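Local coordinates for Peptide/nickel transport system substrate-binding protein (PDB 5KZT) that probably binds peptides outside the cell as the substrate-binding component of an oligopeptide transport system, and is captured here with a peptide bound, at residues A[385-390]-A[399-404]. Residues are numbered along the deposited sequence; the frame is centred on the assembly and turned at random.
Sequences FIQDQL and VKLKNV
The carbonyl O of Val399 accepts a hydrogen bond from the side-chain amide of Gln387, with NE2 to O at 2.9 Å. The bond is close to straight: the N-H...O angle is 162°, the donor sits almost on the extension of the C=O bond, and the oxygen lies close to the amide plane of Gln387. Gln387 reaches the strand by stretching out fully, CG anti to its own N (chi1 172°) and CD anti to CA in turn, which carries the amide from the helix across to the strand backbone. Leu401, two residues further along the same side of the strand, packs obliquely against this outstretched chain. Its CG is 3.7 Å from NE2 of Gln387, its CD1 3.8 Å from OE1 of Gln387, and its CD2 reaches back to CB of Gln387 at 4.1 Å, so the isobutyl group lies across the glutamine, touching it at both its amide and its CB. The two segments belong to a beta-alpha-beta unit in which strand 367-374 leads through helix 377-393 into strand 397-404, parallel to the first and joined to it by backbone bonds such as those of Lys400 with Val369 and Phe371. The axes of segments 385-390 and 399-404 run antiparallel at 173° and come within 9.0 Å of each other, a spacing bridged by side chains. One turn after Gln387, Leu390 turns to the buried side of the interface, where its CD1 meets CG2 of Val399 at 4.2 Å in a light apolar contact. Both residues also touch Phe420 of strand 420-425, which continues the sheet beyond strand 367-374. The backbone N of Val399 is bonded to OE1 of Gln391, so glutamines of one helix hold both the N-H and the C=O of this valine.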
ATOM      1  N   PHE A 385      12.707  19.039   7.972  1.00 25.20           N
ATOM      2  CA  PHE A 385      12.589  19.880   6.769  1.00 25.63           C
ATOM      3  C   PHE A 385      11.211  20.541   6.652  1.00 24.80           C
ATOM      4  O   PHE A 385      11.115  21.737   6.406  1.00 25.18           O
ATOM      5  CB  PHE A 385      12.893  19.062   5.504  1.00 25.92           C
ATOM      6  CG  PHE A 385      12.931  19.873   4.233  1.00 26.90           C
ATOM      7  CD1 PHE A 385      11.757  20.154   3.530  1.00 26.46           C
ATOM      8  CD2 PHE A 385      14.144  20.318   3.709  1.00 28.84           C
ATOM      9  CE1 PHE A 385      11.787  20.884   2.353  1.00 27.82           C
ATOM     10  CE2 PHE A 385      14.179  21.042   2.526  1.00 30.01           C
ATOM     11  CZ  PHE A 385      12.998  21.336   1.856  1.00 29.51           C
ATOM     12  N   ILE A 386      10.155  19.749   6.821  1.00 23.62           N
ATOM     13  CA  ILE A 386       8.792  20.262   6.741  1.00 23.01           C
ATOM     14  C   ILE A 386       8.512  21.254   7.876  1.00 23.44           C
ATOM     15  O   ILE A 386       7.946  22.322   7.636  1.00 23.52           O
ATOM     16  CB  ILE A 386       7.759  19.107   6.708  1.00 22.00           C
ATOM     17  CG1 ILE A 386       7.867  18.383   5.369  1.00 22.30           C
ATOM     18  CG2 ILE A 386       6.333  19.613   6.865  1.00 21.43           C
ATOM     19  CD1 ILE A 386       7.287  17.008   5.382  1.00 22.09           C
ATOM     20  N   GLN A 387       8.923  20.913   9.093  1.00 23.70           N
ATOM     21  CA  GLN A 387       8.829  21.846  10.225  1.00 24.20           C
ATOM     22  C   GLN A 387       9.487  23.196   9.865  1.00 25.95           C
ATOM     23  O   GLN A 387       8.876  24.266  10.043  1.00 25.57           O
ATOM     24  CB  GLN A 387       9.480  21.241  11.465  1.00 24.40           C
ATOM     25  CG  GLN A 387       9.624  22.170  12.676  1.00 25.34           C
ATOM     26  CD  GLN A 387      10.353  21.497  13.826  1.00 26.00           C
ATOM     27  OE1 GLN A 387      11.548  21.192  13.741  1.00 26.43           O
ATOM     28  NE2 GLN A 387       9.652  21.293  14.917  1.00 26.05           N
ATOM     29  N   ASP A 388      10.722  23.125   9.367  1.00 26.67           N
ATOM     30  CA  ASP A 388      11.475  24.309   8.907  1.00 28.48           C
ATOM     31  C   ASP A 388      10.666  25.133   7.887  1.00 28.09           C
ATOM     32  O   ASP A 388      10.525  26.349   8.048  1.00 29.04           O
ATOM     33  CB  ASP A 388      12.904  23.894   8.430  1.00 30.31           C
ATOM     34  CG  ASP A 388      13.316  24.448   7.035  1.00 32.35           C
ATOM     35  OD1 ASP A 388      13.587  25.672   6.931  1.00 33.37           O
ATOM     36  OD2 ASP A 388      13.443  23.615   6.062  1.00 32.33           O
ATOM     37  N   GLN A 389      10.091  24.462   6.887  1.00 26.50           N
ATOM     38  CA  GLN A 389       9.372  25.131   5.802  1.00 26.21           C
ATOM     39  C   GLN A 389       8.131  25.860   6.307  1.00 25.85           C
ATOM     40  O   GLN A 389       7.941  27.062   6.056  1.00 26.48           O
ATOM     41  CB  GLN A 389       8.974  24.121   4.730  1.00 25.81           C
ATOM     42  CG  GLN A 389      10.157  23.559   3.953  1.00 26.13           C
ATOM     43  CD  GLN A 389      10.624  24.470   2.841  1.00 27.79           C
ATOM     44  OE1 GLN A 389       9.826  24.934   2.028  1.00 27.95           O
ATOM     45  NE2 GLN A 389      11.923  24.729   2.790  1.00 29.30           N
ATOM     46  N   LEU A 390       7.321  25.144   7.063  1.00 24.42           N
ATOM     47  CA  LEU A 390       6.076  25.697   7.555  1.00 24.74           C
ATOM     48  C   LEU A 390       6.318  26.816   8.582  1.00 25.68           C
ATOM     49  O   LEU A 390       5.682  27.871   8.498  1.00 26.25           O
ATOM     50  CB  LEU A 390       5.197  24.592   8.130  1.00 23.55           C
ATOM     51  CG  LEU A 390       4.795  23.495   7.147  1.00 23.07           C
ATOM     52  CD1 LEU A 390       4.048  22.400   7.893  1.00 22.44           C
ATOM     53  CD2 LEU A 390       3.992  24.025   5.970  1.00 23.42           C
ATOM     54  N   VAL A 399       5.005  23.791  14.798  1.00 25.00           N
ATOM     55  CA  VAL A 399       4.809  22.395  14.375  1.00 24.26           C
ATOM     56  C   VAL A 399       5.613  21.490  15.317  1.00 24.71           C
ATOM     57  O   VAL A 399       6.844  21.564  15.333  1.00 25.24           O
ATOM     58  CB  VAL A 399       5.246  22.190  12.916  1.00 23.45           C
ATOM     59  CG1 VAL A 399       5.119  20.720  12.513  1.00 22.30           C
ATOM     60  CG2 VAL A 399       4.414  23.080  11.997  1.00 23.64           C
ATOM     61  N   LYS A 400       4.915  20.694  16.136  1.00 25.13           N
ATOM     62  CA  LYS A 400       5.553  19.685  17.006  1.00 26.26           C
ATOM     63  C   LYS A 400       5.757  18.459  16.146  1.00 24.35           C
ATOM     64  O   LYS A 400       4.899  18.135  15.323  1.00 22.94           O
ATOM     65  CB  LYS A 400       4.686  19.243  18.203  1.00 28.12           C
ATOM     66  CG  LYS A 400       4.027  20.319  19.046  1.00 30.56           C
ATOM     67  CD  LYS A 400       4.832  20.713  20.283  1.00 33.53           C
ATOM     68  CE  LYS A 400       5.783  21.869  19.984  1.00 34.53           C
ATOM     69  NZ  LYS A 400       6.660  22.213  21.135  1.00 37.07           N
ATOM     70  N   LEU A 401       6.873  17.770  16.343  1.00 24.28           N
ATOM     71  CA  LEU A 401       7.172  16.564  15.574  1.00 23.28           C
ATOM     72  C   LEU A 401       6.926  15.274  16.354  1.00 23.72           C
ATOM     73  O   LEU A 401       7.376  15.118  17.468  1.00 24.28           O
ATOM     74  CB  LEU A 401       8.616  16.604  15.075  1.00 23.55           C
ATOM     75  CG  LEU A 401       8.961  17.735  14.102  1.00 23.27           C
ATOM     76  CD1 LEU A 401      10.390  17.570  13.614  1.00 23.89           C
ATOM     77  CD2 LEU A 401       7.969  17.774  12.945  1.00 22.25           C
ATOM     78  N   LYS A 402       6.221  14.335  15.725  1.00 23.15           N
ATOM     79  CA  LYS A 402       6.022  13.000  16.253  1.00 24.13           C
ATOM     80  C   LYS A 402       6.558  12.046  15.188  1.00 22.85           C
ATOM     81  O   LYS A 402       6.196  12.156  14.014  1.00 21.91           O
ATOM     82  CB  LYS A 402       4.534  12.793  16.500  1.00 25.53           C
ATOM     83  CG  LYS A 402       4.153  11.548  17.252  1.00 27.69           C
ATOM     84  CD  LYS A 402       2.683  11.619  17.652  1.00 29.21           C
ATOM     85  CE  LYS A 402       2.286  10.468  18.548  1.00 31.43           C
ATOM     86  NZ  LYS A 402       2.966  10.509  19.873  1.00 33.44           N
ATOM     87  N   ASN A 403       7.461  11.156  15.585  1.00 25.36           N
ATOM     88  CA  ASN A 403       8.139  10.254  14.651  1.00 24.97           C
ATOM     89  C   ASN A 403       8.081   8.857  15.244  1.00 24.25           C
ATOM     90  O   ASN A 403       8.901   8.500  16.071  1.00 26.26           O
ATOM     91  CB  ASN A 403       9.586  10.708  14.390  1.00 25.93           C
ATOM     92  CG  ASN A 403       9.658  11.949  13.517  1.00 26.18           C
ATOM     93  OD1 ASN A 403       9.644  13.060  14.012  1.00 27.31           O
ATOM     94  ND2 ASN A 403       9.712  11.761  12.211  1.00 25.91           N
ATOM     95  N   VAL A 404       7.129   8.058  14.771  1.00 22.30           N
ATOM     96  CA  VAL A 404       6.732   6.827  15.445  1.00 21.53           C
ATOM     97  C   VAL A 404       6.917   5.619  14.525  1.00 20.55           C
ATOM     98  O   VAL A 404       7.071   5.782  13.314  1.00 19.57           O
ATOM     99  CB  VAL A 404       5.265   6.938  15.932  1.00 21.21           C
ATOM    100  CG1 VAL A 404       5.152   7.974  17.054  1.00 22.02           C
ATOM    101  CG2 VAL A 404       4.301   7.263  14.790  1.00 20.15           C
TER